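Local coordinates for protein salt-tolerant glutaminase (Micrococcus luteus, PDB 3AGD) that probably hydrolyses L-glutamine to L-glutamate and ammonium, as a salt-tolerant member of the glutaminase family in the beta-lactamase clan, at residues 157-168 and 184-193; 63-71 and 110-118. All coordinates share one frame; numbering follows the deposited sequence.

Contact 1: residues 157-168 and 184-193; sequences YESEMAVSDRNL and AEEIVAGYVA
Val192 stands between three side chains of helix 157-161, and its two methyls divide the work. CG1, anti to the backbone N (chi1 174°), lies 3.7 Å from Glu160 CG and equally near Tyr157 CD1, whereas CG2 turns to Met161 SD at 3.8 Å; a water donates to both Glu160 OE1 and Val192 O. The Tyr157 ring presents its edge to helix 184-193: CE1 comes within 3.3 Å of Ala189 O, close to the ring plane, while Met161 CG of its own helix lies above one face, toward the rim. Bends at chi2 and chi3 fold Met161 back so that CE reaches Ala189 CB at 3.6 Å, with the carboxylate of Glu185 beside it. One turn earlier on helix 184-193, Val188 fits against the start of the next helix, its CG2 touching both Asn167 O and Leu168 CD2, the latter side chain crossing it at about a right angle. Ser164 OG turns back to donate to Glu160 O at 2.7 Å, from the opposite face of that carbonyl to Val163 N, and so ties down the turn between the helices. On the site side the Asn167 amide stands nearly perpendicular to the Tyr191 ring (83°), with ND2 at the ring edge, 3.8 Å from CE2; Asn167 OD1 is hydrogen-bonded to Asn114 ND2. This mainly apolar helix packing includes Glu160, Asn167 and Tyr191, all residues of the glutamate-binding site.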
# COMPACT_ATOMS: atom_id res chain seq x y z
N TYR A 157 -25.10 -19.80 16.86
CA TYR A 157 -25.90 -19.91 15.65
C TYR A 157 -27.40 -19.92 15.96
O TYR A 157 -28.16 -19.09 15.45
CB TYR A 157 -25.54 -21.19 14.90
CG TYR A 157 -26.48 -21.56 13.78
CD1 TYR A 157 -26.35 -21.00 12.51
CD2 TYR A 157 -27.51 -22.49 13.98
CE1 TYR A 157 -27.20 -21.36 11.47
CE2 TYR A 157 -28.37 -22.86 12.95
CZ TYR A 157 -28.20 -22.29 11.70
OH TYR A 157 -29.03 -22.66 10.67
N GLU A 158 -27.84 -20.88 16.78
CA GLU A 158 -29.25 -20.99 17.14
C GLU A 158 -29.73 -19.67 17.73
O GLU A 158 -30.78 -19.16 17.36
CB GLU A 158 -29.46 -22.12 18.15
CG GLU A 158 -29.13 -23.52 17.65
CD GLU A 158 -29.95 -23.93 16.43
OE1 GLU A 158 -31.03 -23.34 16.20
OE2 GLU A 158 -29.52 -24.86 15.72
N SER A 159 -28.96 -19.13 18.66
CA SER A 159 -29.30 -17.88 19.31
C SER A 159 -29.56 -16.77 18.28
O SER A 159 -30.59 -16.10 18.32
CB SER A 159 -28.17 -17.47 20.26
OG SER A 159 -28.49 -16.28 20.95
N GLU A 160 -28.62 -16.57 17.36
CA GLU A 160 -28.78 -15.53 16.35
C GLU A 160 -29.86 -15.83 15.33
O GLU A 160 -30.52 -14.92 14.83
CB GLU A 160 -27.44 -15.26 15.65
CG GLU A 160 -27.58 -14.42 14.39
CD GLU A 160 -26.28 -13.75 13.98
OE1 GLU A 160 -25.20 -14.26 14.34
OE2 GLU A 160 -26.35 -12.72 13.29
N MET A 161 -30.05 -17.11 15.01
CA MET A 161 -31.08 -17.47 14.04
C MET A 161 -32.47 -17.10 14.53
O MET A 161 -33.41 -16.99 13.74
CB MET A 161 -31.01 -18.96 13.73
CG MET A 161 -29.92 -19.33 12.73
SD MET A 161 -30.20 -18.58 11.10
CE MET A 161 -31.41 -19.72 10.42
N ALA A 162 -32.61 -16.88 15.84
CA ALA A 162 -33.90 -16.52 16.44
C ALA A 162 -34.21 -15.04 16.28
O ALA A 162 -35.35 -14.61 16.45
CB ALA A 162 -33.91 -16.90 17.91
N VAL A 163 -33.19 -14.25 15.95
CA VAL A 163 -33.35 -12.81 15.77
C VAL A 163 -32.64 -12.33 14.51
O VAL A 163 -31.80 -11.45 14.56
CB VAL A 163 -32.79 -12.04 17.00
CG1 VAL A 163 -33.66 -12.29 18.22
CG2 VAL A 163 -31.36 -12.48 17.29
N SER A 164 -33.01 -12.92 13.37
CA SER A 164 -32.38 -12.55 12.10
C SER A 164 -33.31 -11.84 11.11
O SER A 164 -33.07 -11.87 9.91
CB SER A 164 -31.80 -13.80 11.43
OG SER A 164 -30.79 -14.39 12.23
N ASP A 165 -34.35 -11.18 11.62
CA ASP A 165 -35.27 -10.48 10.74
C ASP A 165 -34.59 -9.49 9.79
O ASP A 165 -34.93 -9.44 8.61
CB ASP A 165 -36.36 -9.78 11.54
CG ASP A 165 -37.52 -10.70 11.88
OD1 ASP A 165 -38.04 -11.36 10.96
OD2 ASP A 165 -37.91 -10.76 13.06
N ARG A 166 -33.63 -8.72 10.30
CA ARG A 166 -32.96 -7.75 9.43
C ARG A 166 -32.23 -8.43 8.28
O ARG A 166 -32.36 -8.02 7.13
CB ARG A 166 -31.99 -6.86 10.22
CG ARG A 166 -31.25 -5.86 9.31
CD ARG A 166 -30.58 -4.71 10.07
NE ARG A 166 -29.94 -3.78 9.14
CZ ARG A 166 -28.81 -4.03 8.47
NH1 ARG A 166 -28.18 -5.19 8.62
NH2 ARG A 166 -28.32 -3.13 7.63
N ASN A 167 -31.45 -9.47 8.58
CA ASN A 167 -30.73 -10.16 7.50
C ASN A 167 -31.69 -10.88 6.56
O ASN A 167 -31.41 -11.00 5.36
CB ASN A 167 -29.70 -11.14 8.07
CG ASN A 167 -28.43 -10.44 8.52
OD1 ASN A 167 -27.98 -9.49 7.88
ND2 ASN A 167 -27.84 -10.92 9.61
N LEU A 168 -32.80 -11.37 7.10
CA LEU A 168 -33.82 -12.04 6.29
C LEU A 168 -34.43 -10.98 5.36
O LEU A 168 -34.77 -11.26 4.21
CB LEU A 168 -34.90 -12.65 7.18
CG LEU A 168 -34.52 -13.95 7.91
CD1 LEU A 168 -35.49 -14.24 9.06
CD2 LEU A 168 -34.51 -15.08 6.90
N ALA A 184 -34.46 -17.02 1.14
CA ALA A 184 -33.85 -16.06 2.06
C ALA A 184 -33.39 -16.81 3.30
O ALA A 184 -32.30 -16.56 3.83
CB ALA A 184 -34.87 -14.99 2.43
N GLU A 185 -34.22 -17.73 3.76
CA GLU A 185 -33.93 -18.53 4.94
C GLU A 185 -32.65 -19.36 4.80
O GLU A 185 -31.85 -19.45 5.74
CB GLU A 185 -35.12 -19.44 5.26
CG GLU A 185 -34.93 -20.32 6.47
CD GLU A 185 -34.88 -19.54 7.77
OE1 GLU A 185 -34.62 -20.16 8.82
OE2 GLU A 185 -35.11 -18.31 7.73
N GLU A 186 -32.46 -19.96 3.63
CA GLU A 186 -31.28 -20.80 3.37
C GLU A 186 -29.98 -20.00 3.29
O GLU A 186 -28.94 -20.45 3.76
CB GLU A 186 -31.47 -21.57 2.06
CG GLU A 186 -30.33 -22.52 1.71
CD GLU A 186 -30.51 -23.19 0.35
OE1 GLU A 186 -31.64 -23.59 0.04
OE2 GLU A 186 -29.51 -23.31 -0.39
N ILE A 187 -30.04 -18.82 2.70
CA ILE A 187 -28.85 -17.99 2.58
C ILE A 187 -28.50 -17.35 3.91
O ILE A 187 -27.33 -17.25 4.27
CB ILE A 187 -29.04 -16.92 1.49
CG1 ILE A 187 -29.24 -17.60 0.14
CG2 ILE A 187 -27.83 -16.01 1.44
CD1 ILE A 187 -28.10 -18.56 -0.24
N VAL A 188 -29.51 -16.93 4.66
CA VAL A 188 -29.25 -16.32 5.96
C VAL A 188 -28.68 -17.36 6.92
O VAL A 188 -27.77 -17.06 7.69
CB VAL A 188 -30.54 -15.72 6.56
CG1 VAL A 188 -30.34 -15.40 8.04
CG2 VAL A 188 -30.92 -14.45 5.80
N ALA A 189 -29.20 -18.59 6.86
CA ALA A 189 -28.72 -19.65 7.74
C ALA A 189 -27.24 -19.94 7.50
O ALA A 189 -26.48 -20.13 8.44
CB ALA A 189 -29.55 -20.93 7.54
N GLY A 190 -26.85 -19.97 6.23
CA GLY A 190 -25.46 -20.22 5.90
C GLY A 190 -24.55 -19.09 6.35
O GLY A 190 -23.46 -19.31 6.86
N TYR A 191 -25.01 -17.86 6.17
CA TYR A 191 -24.24 -16.69 6.57
C TYR A 191 -24.11 -16.63 8.10
O TYR A 191 -23.05 -16.30 8.63
CB TYR A 191 -24.91 -15.42 6.05
CG TYR A 191 -24.34 -14.15 6.64
CD1 TYR A 191 -23.06 -13.71 6.31
CD2 TYR A 191 -25.09 -13.39 7.55
CE1 TYR A 191 -22.53 -12.56 6.88
CE2 TYR A 191 -24.56 -12.24 8.12
CZ TYR A 191 -23.29 -11.83 7.79
OH TYR A 191 -22.76 -10.71 8.39
N VAL A 192 -25.19 -16.96 8.80
CA VAL A 192 -25.14 -16.94 10.26
C VAL A 192 -24.18 -18.00 10.77
O VAL A 192 -23.43 -17.76 11.72
CB VAL A 192 -26.54 -17.16 10.87
CG1 VAL A 192 -26.43 -17.28 12.39
CG2 VAL A 192 -27.46 -15.98 10.52
N ALA A 193 -24.20 -19.18 10.15
CA ALA A 193 -23.33 -20.27 10.55
C ALA A 193 -21.88 -19.87 10.29
O ALA A 193 -20.98 -20.17 11.07
CB ALA A 193 -23.68 -21.52 9.76
O HOH W 1 -26.76 -23.37 8.46
O HOH W 2 -23.43 -16.30 14.25
O HOH W 3 -24.80 -9.84 10.95

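Contact 2: residues 63-71 and 110-118; sequences QSASKPFTY and NAMINAGAL
The backbones come closest at Lys67 and Met112, their CA atoms 6.0 Å apart, where the chain passes from a 3-10 turn at 64-66 into the helix that carries Lys67 and Tyr71, opposite the loop that enters helix 114-118. Lys67 is the main bridge. Its chain, fully extended beyond CG (chi2 to chi4 all within 6° of 180°), runs alongside Ala117 CB and carries NZ to two acceptors. Met112 O, at 2.9 Å, receives it from above the carbonyl plane, 39° out, and Asn114 OD1, at 2.8 Å, from a direction tilted much less from the amide plane. Ser64 OG also lies 3.1 Å from NZ. This spacing of serine and lysine at a helix start is consistent with the SxxK motif of the beta-lactamase clan, and Ser64 and Asn114 are both glutamate-binding residues. Away from the site, Ala111 CB sits over the centre of one face of the Tyr71 ring in a CH-pi contact, 3.5 Å from the centroid and 11° off the normal, while Tyr71 OH is engaged by Arg232. The bent Met112 chain brings CE beside the Pro68 ring. One water donates to both Lys67 O and Ala111 O, joining the two backbones.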
# COMPACT_ATOMS: atom_id res chain seq x y z
N GLN A 63 -17.73 -13.84 13.41
CA GLN A 63 -18.74 -12.92 12.90
C GLN A 63 -18.32 -12.30 11.56
O GLN A 63 -17.84 -13.00 10.68
CB GLN A 63 -19.02 -11.83 13.95
CG GLN A 63 -19.66 -12.35 15.25
CD GLN A 63 -20.97 -13.10 15.02
OE1 GLN A 63 -21.76 -12.72 14.17
NE2 GLN A 63 -21.19 -14.16 15.79
N SER A 64 -18.50 -10.98 11.42
CA SER A 64 -18.17 -10.29 10.16
C SER A 64 -16.74 -10.40 9.66
O SER A 64 -16.47 -10.14 8.48
CB SER A 64 -18.56 -8.82 10.25
OG SER A 64 -19.97 -8.67 10.13
N ALA A 65 -15.81 -10.77 10.54
CA ALA A 65 -14.42 -10.92 10.11
C ALA A 65 -14.30 -12.15 9.22
O ALA A 65 -13.21 -12.51 8.76
CB ALA A 65 -13.49 -11.02 11.31
N SER A 66 -15.43 -12.81 8.97
CA SER A 66 -15.47 -13.99 8.12
C SER A 66 -15.64 -13.54 6.67
O SER A 66 -15.24 -14.23 5.74
CB SER A 66 -16.67 -14.86 8.49
OG SER A 66 -17.88 -14.23 8.09
N LYS A 67 -16.24 -12.37 6.51
CA LYS A 67 -16.54 -11.81 5.19
C LYS A 67 -15.40 -11.78 4.17
O LYS A 67 -15.59 -12.16 3.02
CB LYS A 67 -17.16 -10.43 5.36
CG LYS A 67 -18.53 -10.49 6.05
CD LYS A 67 -19.07 -9.11 6.34
CE LYS A 67 -20.47 -9.19 6.95
NZ LYS A 67 -20.98 -7.84 7.28
N PRO A 68 -14.21 -11.31 4.57
CA PRO A 68 -13.14 -11.29 3.56
C PRO A 68 -12.74 -12.67 3.07
O PRO A 68 -12.32 -12.83 1.92
CB PRO A 68 -12.00 -10.55 4.27
CG PRO A 68 -12.30 -10.73 5.72
CD PRO A 68 -13.79 -10.62 5.80
N PHE A 69 -12.89 -13.67 3.93
CA PHE A 69 -12.50 -15.03 3.57
C PHE A 69 -13.49 -15.75 2.67
O PHE A 69 -13.09 -16.44 1.73
CB PHE A 69 -12.21 -15.81 4.85
CG PHE A 69 -11.19 -15.14 5.73
CD1 PHE A 69 -11.54 -14.63 6.97
CD2 PHE A 69 -9.89 -14.93 5.26
CE1 PHE A 69 -10.62 -13.92 7.74
CE2 PHE A 69 -8.96 -14.22 6.02
CZ PHE A 69 -9.32 -13.71 7.26
N THR A 70 -14.79 -15.58 2.92
CA THR A 70 -15.78 -16.22 2.06
C THR A 70 -15.74 -15.53 0.70
O THR A 70 -15.95 -16.16 -0.34
CB THR A 70 -17.21 -16.12 2.65
OG1 THR A 70 -17.45 -14.78 3.09
CG2 THR A 70 -17.37 -17.07 3.81
N TYR A 71 -15.45 -14.23 0.71
CA TYR A 71 -15.35 -13.44 -0.51
C TYR A 71 -14.22 -14.02 -1.36
O TYR A 71 -14.35 -14.18 -2.57
CB TYR A 71 -15.09 -11.97 -0.16
CG TYR A 71 -15.04 -11.01 -1.33
CD1 TYR A 71 -15.88 -11.16 -2.44
CD2 TYR A 71 -14.20 -9.89 -1.30
CE1 TYR A 71 -15.90 -10.22 -3.48
CE2 TYR A 71 -14.21 -8.94 -2.33
CZ TYR A 71 -15.06 -9.11 -3.42
OH TYR A 71 -15.09 -8.17 -4.43
N ASN A 110 -20.93 -3.89 -1.62
CA ASN A 110 -19.66 -4.60 -1.49
C ASN A 110 -19.75 -5.81 -0.56
O ASN A 110 -20.76 -6.00 0.12
CB ASN A 110 -18.55 -3.65 -1.00
CG ASN A 110 -18.85 -3.07 0.36
OD1 ASN A 110 -19.26 -1.92 0.48
ND2 ASN A 110 -18.65 -3.87 1.40
N ALA A 111 -18.69 -6.61 -0.54
CA ALA A 111 -18.63 -7.83 0.26
C ALA A 111 -18.51 -7.66 1.77
O ALA A 111 -18.71 -8.63 2.51
CB ALA A 111 -17.48 -8.72 -0.25
N MET A 112 -18.20 -6.46 2.23
CA MET A 112 -18.04 -6.18 3.66
C MET A 112 -19.35 -5.93 4.40
O MET A 112 -19.43 -6.11 5.62
CB MET A 112 -17.11 -4.99 3.87
CG MET A 112 -15.68 -5.22 3.37
SD MET A 112 -14.88 -6.65 4.16
CE MET A 112 -15.01 -7.88 2.88
N ILE A 113 -20.38 -5.50 3.68
CA ILE A 113 -21.68 -5.25 4.29
C ILE A 113 -22.50 -6.53 4.20
O ILE A 113 -22.30 -7.34 3.29
CB ILE A 113 -22.44 -4.11 3.57
CG1 ILE A 113 -22.72 -4.49 2.12
CG2 ILE A 113 -21.62 -2.82 3.63
CD1 ILE A 113 -23.57 -3.48 1.36
N ASN A 114 -23.43 -6.70 5.14
CA ASN A 114 -24.26 -7.89 5.18
C ASN A 114 -24.86 -8.29 3.83
O ASN A 114 -24.66 -9.41 3.38
CB ASN A 114 -25.38 -7.70 6.21
CG ASN A 114 -24.86 -7.73 7.63
OD1 ASN A 114 -23.66 -7.51 7.87
ND2 ASN A 114 -25.74 -8.00 8.59
N ALA A 115 -25.57 -7.36 3.20
CA ALA A 115 -26.19 -7.63 1.90
C ALA A 115 -25.20 -8.23 0.91
O ALA A 115 -25.52 -9.18 0.19
CB ALA A 115 -26.80 -6.35 1.34
N GLY A 116 -23.99 -7.68 0.86
CA GLY A 116 -23.00 -8.21 -0.05
C GLY A 116 -22.46 -9.54 0.45
O GLY A 116 -22.07 -10.41 -0.34
N ALA A 117 -22.43 -9.70 1.77
CA ALA A 117 -21.93 -10.93 2.38
C ALA A 117 -22.89 -12.09 2.12
O ALA A 117 -22.46 -13.24 1.99
CB ALA A 117 -21.73 -10.73 3.88
N LEU A 118 -24.18 -11.78 2.03
CA LEU A 118 -25.19 -12.79 1.76
C LEU A 118 -25.05 -13.20 0.29
O LEU A 118 -25.17 -14.37 -0.05
CB LEU A 118 -26.60 -12.22 2.01
CG LEU A 118 -26.97 -11.93 3.48
CD1 LEU A 118 -28.20 -11.04 3.53
CD2 LEU A 118 -27.21 -13.24 4.22
O HOH W 4 -18.39 -11.58 2.22
O HOH W 5 -19.87 -13.57 3.10
O HOH W 6 -16.84 -6.19 -2.70

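Along the chain the two contacts follow in series: contact 2 is complete before contact 1 begins, and all four segments fall in the glutaminase family region. Their centres lie 14 Å apart on the same side of the chain's centre, and they meet around one pocket. Besides the Asn167 and Asn114 pair that joins them, Tyr191 of contact 1 brings its OH to within 3.1 Å of Lys67 CE in contact 2. Helix 184-195 lies between them, packed on helices 154-161 and 165-176 in contact 1 and touching helices 67-78 and 114-123 of contact 2. Residues far apart in sequence are thereby gathered into a single glutamate-binding site.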